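Local coordinates for chromosome partition protein Smc (Pyrococcus yayanosii, PDB 5XEI) that is probably required for chromosome condensation and partitioning, working as a homodimer that binds DNA and hydrolyses ATP in head domains joined to long coiled coils, at residues A[26-31]-A[476-481]; A[142-147]-A[447-452]; A[459-464]-A[482-487]. One frame throughout, in Å; residues are numbered along the deposited sequence.

How the contacts relate
All three contacts lie in the ATPase head, and contacts 1 and 2 belong to the same mixed sheet. Strands 142-143, 445-449, 475-480 and 28-32 run side by side and parallel, so contact 2 joins the first pair and contact 1 the last; their centres are about 11 Å apart. Contact 3 packs helix 457-470 against helix 483-488, its centre about 11 Å from that of contact 1 and about 15 Å from that of contact 2. Along the chain, the span from 26-31 to 476-481 encloses contact 2, which closes before contact 3 opens, while the segments of contacts 1 and 3 alternate. Contacts 1 and 2 thus bring distant parts of the chain together beside the predicted ATP site.

Contact 1. Residues A[26-31]-A[476-481]; sequences KGFTAI and FIVITL
Ile31 O takes the N-H of Thr480 at 2.7 Å, the donor standing almost straight out from the carbonyl, and the CA-H of Ile479 leans on the same oxygen. This is the last rung between two parallel strands of the P-loop ATPase head: 28-32, which leads into the predicted ATP-binding loop, and 475-480. Four earlier rungs follow the usual parallel alternation. Phe476 N gives to Gly27 O, Thr29 N to Phe476 O and Val478 N to Thr29 O. The Ile31 N-H reaches Val478 O at 2.8 Å but is more bent, 134° at the hydrogen.

Side chains divide between the two faces. On the face of Phe28, Ala30, Phe476 and Val478, the Phe28 ring has its CG anti to the backbone N (chi1 -173°), which swings CE1 across to Val478 CG2 at 3.6 Å; Ile467 of helix 457-470 packs on this face. On the other, Ile31 and Ile479 lie alongside each other and point the same way, Ile31 CB being 3.9 Å from Ile479 CG1. Both also touch Lys39 of the predicted ATP site. An alanine in place of Ile479 would probably leave a gap along the flank of Ile31 and beside Lys39, with Ile31 freer to turn.

The two threonine hydroxyls also have partners beyond the strands. Thr480 OG1 is hydrogen-bonded to Asp452 and to the backbone N of Arg482, joining the end of its strand to Asp452 and to the start of helix 483-488. Thr29 OG1 bonds to the backbone N of Ser25, and Thr29 OG1 is also hydrogen-bonded, at 2.9 Å, to a water lodged beside Phe476 O.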
ATOM      1  N   LYS A  26     -22.363  19.936 -24.892  1.00 51.73           N
ATOM      2  CA  LYS A  26     -21.979  18.631 -24.363  1.00 48.71           C
ATOM      3  C   LYS A  26     -21.077  17.879 -25.332  1.00 50.90           C
ATOM      4  O   LYS A  26     -20.266  17.054 -24.901  1.00 55.21           O
ATOM      5  CB  LYS A  26     -23.217  17.804 -24.046  1.00 46.94           C
ATOM      6  CG  LYS A  26     -22.951  16.536 -23.218  1.00 56.93           C
ATOM      7  CD  LYS A  26     -24.196  15.631 -23.216  1.00 56.56           C
ATOM      8  CE  LYS A  26     -24.286  14.722 -22.007  1.00 54.42           C
ATOM      9  NZ  LYS A  26     -25.710  14.283 -21.797  1.00 59.99           N
ATOM     10  N   GLY A  27     -21.176  18.157 -26.625  1.00 45.35           N
ATOM     11  CA  GLY A  27     -20.260  17.532 -27.547  1.00 51.65           C
ATOM     12  C   GLY A  27     -19.138  18.433 -28.018  1.00 52.67           C
ATOM     13  O   GLY A  27     -18.198  18.733 -27.280  1.00 56.46           O
ATOM     14  N   PHE A  28     -19.239  18.873 -29.256  1.00 50.41           N
ATOM     15  CA  PHE A  28     -18.169  19.566 -29.945  1.00 47.23           C
ATOM     16  C   PHE A  28     -18.478  21.060 -29.874  1.00 50.00           C
ATOM     17  O   PHE A  28     -19.424  21.524 -30.511  1.00 53.52           O
ATOM     18  CB  PHE A  28     -18.115  19.031 -31.374  1.00 45.57           C
ATOM     19  CG  PHE A  28     -16.964  19.518 -32.193  1.00 50.78           C
ATOM     20  CD1 PHE A  28     -16.049  20.426 -31.697  1.00 46.82           C
ATOM     21  CD2 PHE A  28     -16.799  19.051 -33.487  1.00 50.43           C
ATOM     22  CE1 PHE A  28     -15.000  20.868 -32.488  1.00 44.84           C
ATOM     23  CE2 PHE A  28     -15.749  19.487 -34.273  1.00 53.22           C
ATOM     24  CZ  PHE A  28     -14.845  20.399 -33.766  1.00 48.93           C
ATOM     25  N   THR A  29     -17.717  21.806 -29.072  1.00 46.58           N
ATOM     26  CA  THR A  29     -17.719  23.264 -29.124  1.00 43.49           C
ATOM     27  C   THR A  29     -16.415  23.731 -29.752  1.00 45.00           C
ATOM     28  O   THR A  29     -15.355  23.149 -29.498  1.00 45.10           O
ATOM     29  CB  THR A  29     -17.867  23.898 -27.734  1.00 44.72           C
ATOM     30  OG1 THR A  29     -19.077  23.451 -27.123  1.00 41.47           O
ATOM     31  CG2 THR A  29     -17.888  25.426 -27.812  1.00 42.29           C
ATOM     32  N   ALA A  30     -16.488  24.789 -30.558  1.00 47.18           N
ATOM     33  CA  ALA A  30     -15.320  25.335 -31.241  1.00 48.57           C
ATOM     34  C   ALA A  30     -15.128  26.809 -30.883  1.00 51.55           C
ATOM     35  O   ALA A  30     -15.977  27.653 -31.200  1.00 40.83           O
ATOM     36  CB  ALA A  30     -15.455  25.164 -32.754  1.00 51.85           C
ATOM     37  N   ILE A  31     -14.006  27.113 -30.237  1.00 50.78           N
ATOM     38  CA  ILE A  31     -13.571  28.486 -30.016  1.00 49.63           C
ATOM     39  C   ILE A  31     -12.818  28.958 -31.259  1.00 53.05           C
ATOM     40  O   ILE A  31     -11.800  28.362 -31.639  1.00 47.94           O
ATOM     41  CB  ILE A  31     -12.675  28.596 -28.775  1.00 47.59           C
ATOM     42  CG1 ILE A  31     -13.221  27.782 -27.581  1.00 43.82           C
ATOM     43  CG2 ILE A  31     -12.481  30.054 -28.429  1.00 46.67           C
ATOM     44  CD1 ILE A  31     -14.562  28.201 -27.105  1.00 43.45           C
ATOM     45  N   PHE A 476     -15.730  17.812 -26.478  1.00 42.15           N
ATOM     46  CA  PHE A 476     -14.591  18.381 -27.190  1.00 45.06           C
ATOM     47  C   PHE A 476     -14.695  19.901 -27.267  1.00 39.99           C
ATOM     48  O   PHE A 476     -15.720  20.446 -27.695  1.00 42.81           O
ATOM     49  CB  PHE A 476     -14.475  17.783 -28.583  1.00 48.37           C
ATOM     50  CG  PHE A 476     -13.948  16.384 -28.580  1.00 46.72           C
ATOM     51  CD1 PHE A 476     -12.583  16.145 -28.554  1.00 39.94           C
ATOM     52  CD2 PHE A 476     -14.830  15.300 -28.584  1.00 50.35           C
ATOM     53  CE1 PHE A 476     -12.106  14.851 -28.539  1.00 48.25           C
ATOM     54  CE2 PHE A 476     -14.367  14.005 -28.568  1.00 46.06           C
ATOM     55  CZ  PHE A 476     -13.004  13.773 -28.552  1.00 48.11           C
ATOM     56  N   ILE A 477     -13.627  20.569 -26.847  1.00 37.47           N
ATOM     57  CA  ILE A 477     -13.494  22.020 -26.861  1.00 39.89           C
ATOM     58  C   ILE A 477     -12.275  22.316 -27.719  1.00 42.21           C
ATOM     59  O   ILE A 477     -11.140  22.091 -27.271  1.00 38.84           O
ATOM     60  CB  ILE A 477     -13.309  22.575 -25.443  1.00 34.82           C
ATOM     61  CG1 ILE A 477     -14.525  22.266 -24.593  1.00 37.49           C
ATOM     62  CG2 ILE A 477     -13.084  24.056 -25.451  1.00 37.71           C
ATOM     63  CD1 ILE A 477     -14.442  22.913 -23.233  1.00 36.88           C
ATOM     64  N   VAL A 478     -12.488  22.800 -28.951  1.00 41.85           N
ATOM     65  CA  VAL A 478     -11.392  22.993 -29.908  1.00 43.65           C
ATOM     66  C   VAL A 478     -11.217  24.477 -30.220  1.00 45.04           C
ATOM     67  O   VAL A 478     -12.142  25.126 -30.720  1.00 48.07           O
ATOM     68  CB  VAL A 478     -11.603  22.203 -31.206  1.00 46.20           C
ATOM     69  CG1 VAL A 478     -10.438  22.468 -32.152  1.00 49.02           C
ATOM     70  CG2 VAL A 478     -11.729  20.710 -30.929  1.00 41.75           C
ATOM     71  N   ILE A 479     -10.020  24.995 -29.960  1.00 48.88           N
ATOM     72  CA  ILE A 479      -9.678  26.391 -30.222  1.00 50.02           C
ATOM     73  C   ILE A 479      -8.952  26.449 -31.558  1.00 50.80           C
ATOM     74  O   ILE A 479      -7.799  26.022 -31.672  1.00 51.10           O
ATOM     75  CB  ILE A 479      -8.806  26.984 -29.110  1.00 52.13           C
ATOM     76  CG1 ILE A 479      -9.415  26.747 -27.737  1.00 50.89           C
ATOM     77  CG2 ILE A 479      -8.602  28.483 -29.315  1.00 51.26           C
ATOM     78  CD1 ILE A 479      -8.478  27.186 -26.639  1.00 52.23           C
ATOM     79  N   THR A 480      -9.618  27.001 -32.563  1.00 50.49           N
ATOM     80  CA  THR A 480      -9.148  26.867 -33.929  1.00 59.62           C
ATOM     81  C   THR A 480      -9.515  28.117 -34.714  1.00 61.59           C
ATOM     82  O   THR A 480     -10.213  29.009 -34.223  1.00 62.21           O
ATOM     83  CB  THR A 480      -9.738  25.612 -34.591  1.00 58.40           C
ATOM     84  OG1 THR A 480      -9.188  25.459 -35.901  1.00 63.61           O
ATOM     85  CG2 THR A 480     -11.243  25.723 -34.728  1.00 54.23           C
ATOM     86  N   LEU A 481      -9.032  28.172 -35.952  1.00 66.32           N
ATOM     87  CA  LEU A 481      -9.474  29.188 -36.900  1.00 73.88           C
ATOM     88  C   LEU A 481      -9.768  28.586 -38.270  1.00 65.72           C
ATOM     89  O   LEU A 481     -10.102  29.333 -39.199  1.00 71.85           O
ATOM     90  CB  LEU A 481      -8.423  30.299 -36.995  1.00 63.48           C
ATOM     91  CG  LEU A 481      -7.042  29.732 -37.277  1.00 65.06           C
ATOM     92  CD1 LEU A 481      -6.776  29.779 -38.767  1.00 74.20           C
ATOM     93  CD2 LEU A 481      -5.982  30.460 -36.485  1.00 65.45           C
TER
HETATM   94  O   HOH W   1     -17.371  21.311 -26.098  1.00 46.58           O

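Contact 2. Residues A[142-147]-A[447-452]; sequences LVLQGD and LFDEID
Val143 and Leu447 have the largest shares of the buried surface, with Glu450 after them. Val143 belongs to the short edge strand 142-143, and its backbone holds the parallel strand 445-449, which with Glu450 carries the Walker B motif of the family. Val143 N gives to Leu447 O at 2.8 Å, and Val143 O takes the N-H of Asp449 at 3.2 Å. The valine's two methyls part company: CG2 meets the edge of the Phe448 ring, 3.4 Å from CE1 and near the ring plane, while CG1 points to Ile451 CG2 at 4.1 Å. Ile434 of helix 424-440 also packs on Val143.

Leu447 faces the opposite side of the sheet. Its CG is anti to the backbone N (chi1 175°), and its CD2 meets Leu144 CD2 at 3.9 Å, the two side chains crossing at a slant.

Glu450, probably the equivalent of the family's catalytic glutamate, turns its carboxylate toward Leu144 and Gln145, but the close approach of OE2 to their backbone is doubtful. Gln145, the Q-loop glutamine by family comparison, sends NE2 to Asp449 OD1 in a weak hydrogen bond of 3.3 Å. Two backbone bonds and apolar packing join the strands, while between these segments the glutamine and aspartate tips share one weak bond, which puts Gln145 and Asp449 together beside Ser40 of the predicted ATP site, touched by both.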
ATOM      1  N   LEU A 142      -5.723  17.497 -21.953  1.00 44.37           N
ATOM      2  CA  LEU A 142      -5.490  18.938 -22.145  1.00 49.27           C
ATOM      3  C   LEU A 142      -4.295  19.124 -23.072  1.00 46.51           C
ATOM      4  O   LEU A 142      -3.141  18.988 -22.648  1.00 45.11           O
ATOM      5  CB  LEU A 142      -5.236  19.655 -20.824  1.00 45.57           C
ATOM      6  CG  LEU A 142      -6.114  19.299 -19.635  1.00 46.38           C
ATOM      7  CD1 LEU A 142      -5.583  19.944 -18.374  1.00 49.22           C
ATOM      8  CD2 LEU A 142      -7.521  19.745 -19.902  1.00 48.33           C
ATOM      9  N   VAL A 143      -4.579  19.469 -24.329  1.00 48.63           N
ATOM     10  CA  VAL A 143      -3.551  19.687 -25.339  1.00 48.25           C
ATOM     11  C   VAL A 143      -3.435  21.172 -25.654  1.00 53.43           C
ATOM     12  O   VAL A 143      -4.119  21.690 -26.545  1.00 55.54           O
ATOM     13  CB  VAL A 143      -3.846  18.885 -26.614  1.00 41.31           C
ATOM     14  CG1 VAL A 143      -2.589  18.720 -27.413  1.00 44.59           C
ATOM     15  CG2 VAL A 143      -4.407  17.561 -26.258  1.00 36.66           C
ATOM     16  N   LEU A 144      -2.555  21.853 -24.929  1.00 57.38           N
ATOM     17  CA  LEU A 144      -2.254  23.265 -25.092  1.00 58.15           C
ATOM     18  C   LEU A 144      -1.040  23.446 -26.004  1.00 60.52           C
ATOM     19  O   LEU A 144      -0.398  22.485 -26.423  1.00 56.77           O
ATOM     20  CB  LEU A 144      -1.998  23.899 -23.724  1.00 54.47           C
ATOM     21  CG  LEU A 144      -3.225  24.320 -22.929  1.00 53.79           C
ATOM     22  CD1 LEU A 144      -4.046  25.321 -23.728  1.00 59.95           C
ATOM     23  CD2 LEU A 144      -4.071  23.134 -22.568  1.00 55.13           C
ATOM     24  N   GLN A 145      -0.716  24.699 -26.307  1.00 67.09           N
ATOM     25  CA  GLN A 145       0.397  24.958 -27.217  1.00 72.93           C
ATOM     26  C   GLN A 145       1.698  24.389 -26.639  1.00 67.29           C
ATOM     27  O   GLN A 145       1.979  24.525 -25.445  1.00 69.51           O
ATOM     28  CB  GLN A 145       0.509  26.467 -27.510  1.00 76.15           C
ATOM     29  CG  GLN A 145      -0.868  27.201 -27.519  1.00 80.42           C
ATOM     30  CD  GLN A 145      -0.872  28.640 -28.109  1.00 77.91           C
ATOM     31  OE1 GLN A 145       0.173  29.258 -28.317  1.00 79.62           O
ATOM     32  NE2 GLN A 145      -2.070  29.147 -28.409  1.00 66.02           N
ATOM     33  N   GLY A 146       2.469  23.705 -27.486  1.00 66.47           N
ATOM     34  CA  GLY A 146       3.691  23.048 -27.062  1.00 72.57           C
ATOM     35  C   GLY A 146       3.525  21.691 -26.395  1.00 77.20           C
ATOM     36  O   GLY A 146       4.533  21.012 -26.149  1.00 77.62           O
ATOM     37  N   ASP A 147       2.298  21.266 -26.082  1.00 75.96           N
ATOM     38  CA  ASP A 147       2.126  19.951 -25.468  1.00 71.89           C
ATOM     39  C   ASP A 147       2.519  18.830 -26.430  1.00 76.10           C
ATOM     40  O   ASP A 147       3.127  17.838 -26.007  1.00 77.05           O
ATOM     41  CB  ASP A 147       0.686  19.763 -24.985  1.00 62.36           C
ATOM     42  CG  ASP A 147       0.491  20.196 -23.540  1.00 69.25           C
ATOM     43  OD1 ASP A 147       0.991  19.483 -22.637  1.00 76.46           O
ATOM     44  OD2 ASP A 147      -0.185  21.229 -23.299  1.00 69.17           O
ATOM     45  N   LEU A 447      -9.467  19.063 -24.483  1.00 42.44           N
ATOM     46  CA  LEU A 447      -9.231  20.446 -24.875  1.00 40.05           C
ATOM     47  C   LEU A 447      -8.128  20.487 -25.914  1.00 42.62           C
ATOM     48  O   LEU A 447      -6.981  20.140 -25.619  1.00 44.11           O
ATOM     49  CB  LEU A 447      -8.847  21.306 -23.682  1.00 41.07           C
ATOM     50  CG  LEU A 447      -8.469  22.749 -24.031  1.00 44.36           C
ATOM     51  CD1 LEU A 447      -9.674  23.454 -24.609  1.00 33.85           C
ATOM     52  CD2 LEU A 447      -7.934  23.482 -22.778  1.00 40.55           C
ATOM     53  N   PHE A 448      -8.470  20.937 -27.114  1.00 39.16           N
ATOM     54  CA  PHE A 448      -7.532  21.056 -28.224  1.00 46.19           C
ATOM     55  C   PHE A 448      -7.447  22.527 -28.602  1.00 52.66           C
ATOM     56  O   PHE A 448      -8.332  23.062 -29.274  1.00 56.23           O
ATOM     57  CB  PHE A 448      -7.969  20.226 -29.431  1.00 42.68           C
ATOM     58  CG  PHE A 448      -7.957  18.748 -29.201  1.00 48.08           C
ATOM     59  CD1 PHE A 448      -7.237  18.181 -28.155  1.00 42.83           C
ATOM     60  CD2 PHE A 448      -8.691  17.905 -30.037  1.00 50.28           C
ATOM     61  CE1 PHE A 448      -7.253  16.784 -27.951  1.00 43.27           C
ATOM     62  CE2 PHE A 448      -8.713  16.522 -29.835  1.00 42.20           C
ATOM     63  CZ  PHE A 448      -7.999  15.966 -28.787  1.00 40.39           C
ATOM     64  N   ASP A 449      -6.390  23.183 -28.187  1.00 52.22           N
ATOM     65  CA  ASP A 449      -6.069  24.483 -28.722  1.00 60.87           C
ATOM     66  C   ASP A 449      -5.106  24.195 -29.861  1.00 66.50           C
ATOM     67  O   ASP A 449      -4.406  23.192 -29.791  1.00 72.01           O
ATOM     68  CB  ASP A 449      -5.423  25.326 -27.634  1.00 67.00           C
ATOM     69  CG  ASP A 449      -5.188  26.734 -28.077  1.00 72.45           C
ATOM     70  OD1 ASP A 449      -4.744  27.528 -27.230  1.00 71.42           O
ATOM     71  OD2 ASP A 449      -5.511  27.060 -29.254  1.00 76.75           O
ATOM     72  N   GLU A 450      -5.011  25.090 -30.866  1.00 67.59           N
ATOM     73  CA  GLU A 450      -4.276  24.855 -32.126  1.00 68.52           C
ATOM     74  C   GLU A 450      -4.401  23.406 -32.638  1.00 74.58           C
ATOM     75  O   GLU A 450      -5.502  22.984 -33.006  1.00 70.78           O
ATOM     76  CB  GLU A 450      -2.773  25.216 -32.031  1.00 68.36           C
ATOM     77  CG  GLU A 450      -2.007  24.384 -31.039  1.00 77.55           C
ATOM     78  CD  GLU A 450      -2.212  24.835 -29.610  1.00 82.99           C
ATOM     79  OE1 GLU A 450      -2.770  25.918 -29.331  1.00 78.35           O
ATOM     80  OE2 GLU A 450      -2.022  23.972 -28.730  1.00 82.69           O
ATOM     81  N   ILE A 451      -3.277  22.664 -32.706  1.00 74.08           N
ATOM     82  CA  ILE A 451      -3.056  21.290 -33.197  1.00 74.26           C
ATOM     83  C   ILE A 451      -3.400  21.141 -34.675  1.00 74.60           C
ATOM     84  O   ILE A 451      -2.942  20.200 -35.331  1.00 72.93           O
ATOM     85  CB  ILE A 451      -3.779  20.193 -32.378  1.00 67.39           C
ATOM     86  CG1 ILE A 451      -5.220  19.988 -32.826  1.00 71.90           C
ATOM     87  CG2 ILE A 451      -3.717  20.475 -30.902  1.00 62.45           C
ATOM     88  CD1 ILE A 451      -5.926  18.888 -32.046  1.00 60.66           C
ATOM     89  N   ASP A 452      -4.204  22.045 -35.221  1.00 72.99           N
ATOM     90  CA  ASP A 452      -4.369  22.093 -36.664  1.00 73.14           C
ATOM     91  C   ASP A 452      -3.375  23.037 -37.328  1.00 75.51           C
ATOM     92  O   ASP A 452      -3.330  23.109 -38.563  1.00 74.07           O
ATOM     93  CB  ASP A 452      -5.800  22.493 -37.022  1.00 75.49           C
ATOM     94  CG  ASP A 452      -6.358  23.566 -36.103  1.00 74.25           C
ATOM     95  OD1 ASP A 452      -5.593  24.473 -35.686  1.00 74.77           O
ATOM     96  OD2 ASP A 452      -7.578  23.496 -35.812  1.00 70.03           O
TER

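Contact 3. Residues A[459-464]-A[482-487]; sequences NVKRVA and RDVMMA
Val460 meets Arg482 and Val484 with its two methyls. CG1 sits over one face of the Arg482 guanidinium, 4.0 Å from NH1, and CG2 abuts Val484 CB at 4.1 Å. Next to it the aliphatic part of Lys461 crosses Val484 at about a right angle, bringing CE to within 3.5 Å of Val484 CG1. One turn on from Val460, Ala464 CB rests 3.7 Å from Met485 SD; the bend at chi2 (70°) of the methionine brings SD there, and the bend at chi3 turns CE toward Val463 CG1. No hydrogen bond links the two segments, which pack by van der Waals contact with their axes 8.9 Å apart and nearly parallel (18°).

Arg482 occupies the N-cap position of its helix. Its NH1 has a weak hydrogen bond to Leu455 O, and the side chain also touches Asp452.

Helix 457-470 forms the crossover between strands 445-449 and 475-480, a beta-alpha-beta unit, and Val463 on its flank touches Leu428 of helix 424-440. Helix 483-488 follows strand 475-480 directly; Met485 reaches Phe28 of strand 28-32, and Met486 touches Val32 and, on helix 509-518, Ala512 and Leu516.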
ATOM      1  N   ASN A 459      -5.973  16.568 -44.029  1.00 73.57           N
ATOM      2  CA  ASN A 459      -5.813  16.066 -42.671  1.00 72.84           C
ATOM      3  C   ASN A 459      -6.872  16.654 -41.738  1.00 70.66           C
ATOM      4  O   ASN A 459      -7.641  15.907 -41.119  1.00 68.52           O
ATOM      5  CB  ASN A 459      -4.393  16.345 -42.166  1.00 68.45           C
ATOM      6  CG  ASN A 459      -3.383  15.369 -42.745  1.00 69.20           C
ATOM      7  OD1 ASN A 459      -3.748  14.263 -43.153  1.00 64.34           O
ATOM      8  ND2 ASN A 459      -2.110  15.761 -42.767  1.00 71.33           N
ATOM      9  N   VAL A 460      -6.955  17.988 -41.651  1.00 65.27           N
ATOM     10  CA  VAL A 460      -7.872  18.587 -40.681  1.00 61.33           C
ATOM     11  C   VAL A 460      -9.295  18.083 -40.888  1.00 59.79           C
ATOM     12  O   VAL A 460     -10.076  18.001 -39.929  1.00 55.89           O
ATOM     13  CB  VAL A 460      -7.813  20.133 -40.714  1.00 63.82           C
ATOM     14  CG1 VAL A 460      -6.378  20.643 -40.602  1.00 70.92           C
ATOM     15  CG2 VAL A 460      -8.475  20.675 -41.958  1.00 74.88           C
ATOM     16  N   LYS A 461      -9.653  17.690 -42.110  1.00 61.21           N
ATOM     17  CA  LYS A 461     -11.008  17.192 -42.304  1.00 67.00           C
ATOM     18  C   LYS A 461     -11.220  15.861 -41.572  1.00 61.60           C
ATOM     19  O   LYS A 461     -12.235  15.674 -40.893  1.00 55.71           O
ATOM     20  CB  LYS A 461     -11.340  17.084 -43.794  1.00 61.33           C
ATOM     21  CG  LYS A 461     -12.791  16.677 -44.028  1.00 64.33           C
ATOM     22  CD  LYS A 461     -13.300  17.056 -45.424  1.00 81.72           C
ATOM     23  CE  LYS A 461     -12.944  18.493 -45.809  1.00 80.52           C
ATOM     24  NZ  LYS A 461     -13.599  18.938 -47.076  1.00 81.64           N
ATOM     25  N   ARG A 462     -10.257  14.938 -41.660  1.00 58.56           N
ATOM     26  CA  ARG A 462     -10.428  13.654 -40.970  1.00 62.54           C
ATOM     27  C   ARG A 462     -10.406  13.828 -39.451  1.00 58.87           C
ATOM     28  O   ARG A 462     -11.191  13.187 -38.732  1.00 57.97           O
ATOM     29  CB  ARG A 462      -9.359  12.645 -41.413  1.00 66.28           C
ATOM     30  CG  ARG A 462      -8.677  12.927 -42.726  1.00 62.31           C
ATOM     31  CD  ARG A 462      -7.629  11.862 -43.064  1.00 61.10           C
ATOM     32  NE  ARG A 462      -6.556  12.405 -43.889  1.00 63.74           N
ATOM     33  CZ  ARG A 462      -6.437  12.172 -45.192  1.00 69.20           C
ATOM     34  NH1 ARG A 462      -7.318  11.396 -45.815  1.00 68.29           N
ATOM     35  NH2 ARG A 462      -5.436  12.710 -45.883  1.00 71.36           N
ATOM     36  N   VAL A 463      -9.524  14.697 -38.946  1.00 55.26           N
ATOM     37  CA  VAL A 463      -9.502  14.999 -37.518  1.00 46.77           C
ATOM     38  C   VAL A 463     -10.854  15.531 -37.067  1.00 48.86           C
ATOM     39  O   VAL A 463     -11.414  15.078 -36.061  1.00 50.39           O
ATOM     40  CB  VAL A 463      -8.380  15.993 -37.192  1.00 44.79           C
ATOM     41  CG1 VAL A 463      -8.372  16.254 -35.720  1.00 47.67           C
ATOM     42  CG2 VAL A 463      -7.039  15.457 -37.632  1.00 45.20           C
ATOM     43  N   ALA A 464     -11.401  16.507 -37.799  1.00 54.26           N
ATOM     44  CA  ALA A 464     -12.709  17.047 -37.437  1.00 53.04           C
ATOM     45  C   ALA A 464     -13.773  15.962 -37.479  1.00 55.42           C
ATOM     46  O   ALA A 464     -14.652  15.913 -36.609  1.00 55.38           O
ATOM     47  CB  ALA A 464     -13.086  18.202 -38.357  1.00 57.18           C
ATOM     48  N   ARG A 482      -9.674  27.266 -38.407  1.00 62.07           N
ATOM     49  CA  ARG A 482      -9.820  26.575 -39.681  1.00 68.73           C
ATOM     50  C   ARG A 482     -11.284  26.238 -39.943  1.00 67.41           C
ATOM     51  O   ARG A 482     -11.964  25.665 -39.084  1.00 66.27           O
ATOM     52  CB  ARG A 482      -8.972  25.306 -39.683  1.00 65.79           C
ATOM     53  CG  ARG A 482      -7.610  25.495 -39.029  1.00 70.12           C
ATOM     54  CD  ARG A 482      -6.649  26.247 -39.937  1.00 70.56           C
ATOM     55  NE  ARG A 482      -6.446  25.553 -41.208  1.00 74.08           N
ATOM     56  CZ  ARG A 482      -5.513  24.626 -41.421  1.00 76.05           C
ATOM     57  NH1 ARG A 482      -4.692  24.264 -40.441  1.00 78.28           N
ATOM     58  NH2 ARG A 482      -5.401  24.056 -42.615  1.00 66.75           N
ATOM     59  N   ASP A 483     -11.756  26.582 -41.143  1.00 71.43           N
ATOM     60  CA  ASP A 483     -13.189  26.548 -41.416  1.00 70.07           C
ATOM     61  C   ASP A 483     -13.729  25.127 -41.405  1.00 65.76           C
ATOM     62  O   ASP A 483     -14.871  24.897 -40.985  1.00 60.13           O
ATOM     63  CB  ASP A 483     -13.472  27.240 -42.752  1.00 73.73           C
ATOM     64  CG  ASP A 483     -12.792  28.609 -42.852  1.00 94.96           C
ATOM     65  OD1 ASP A 483     -11.719  28.686 -43.495  1.00103.78           O
ATOM     66  OD2 ASP A 483     -13.314  29.600 -42.282  1.00 99.29           O
ATOM     67  N   VAL A 484     -12.923  24.162 -41.842  1.00 63.15           N
ATOM     68  CA  VAL A 484     -13.385  22.780 -41.844  1.00 66.47           C
ATOM     69  C   VAL A 484     -13.644  22.309 -40.418  1.00 66.65           C
ATOM     70  O   VAL A 484     -14.603  21.570 -40.152  1.00 66.89           O
ATOM     71  CB  VAL A 484     -12.364  21.877 -42.560  1.00 69.80           C
ATOM     72  CG1 VAL A 484     -13.009  20.553 -42.924  1.00 72.05           C
ATOM     73  CG2 VAL A 484     -11.791  22.564 -43.784  1.00 61.09           C
ATOM     74  N   MET A 485     -12.796  22.734 -39.478  1.00 62.36           N
ATOM     75  CA  MET A 485     -13.008  22.375 -38.080  1.00 59.79           C
ATOM     76  C   MET A 485     -14.281  23.014 -37.546  1.00 61.79           C
ATOM     77  O   MET A 485     -15.100  22.349 -36.900  1.00 64.76           O
ATOM     78  CB  MET A 485     -11.806  22.793 -37.244  1.00 54.76           C
ATOM     79  CG  MET A 485     -11.851  22.200 -35.863  1.00 63.11           C
ATOM     80  SD  MET A 485     -11.584  20.412 -35.869  1.00 69.64           S
ATOM     81  CE  MET A 485      -9.811  20.364 -36.195  1.00 50.47           C
ATOM     82  N   MET A 486     -14.453  24.312 -37.801  1.00 63.24           N
ATOM     83  CA  MET A 486     -15.697  25.005 -37.482  1.00 64.58           C
ATOM     84  C   MET A 486     -16.917  24.270 -38.006  1.00 60.30           C
ATOM     85  O   MET A 486     -17.988  24.301 -37.387  1.00 58.33           O
ATOM     86  CB  MET A 486     -15.675  26.394 -38.100  1.00 67.10           C
ATOM     87  CG  MET A 486     -15.489  27.499 -37.163  1.00 63.77           C
ATOM     88  SD  MET A 486     -15.235  28.957 -38.173  1.00 74.63           S
ATOM     89  CE  MET A 486     -13.493  28.776 -38.579  1.00 70.10           C
ATOM     90  N   ALA A 487     -16.776  23.631 -39.167  1.00 65.28           N
ATOM     91  CA  ALA A 487     -17.934  23.203 -39.941  1.00 62.12           C
ATOM     92  C   ALA A 487     -18.744  22.135 -39.210  1.00 68.79           C
ATOM     93  O   ALA A 487     -19.982  22.131 -39.269  1.00 67.38           O
ATOM     94  CB  ALA A 487     -17.466  22.701 -41.300  1.00 58.59           C
TER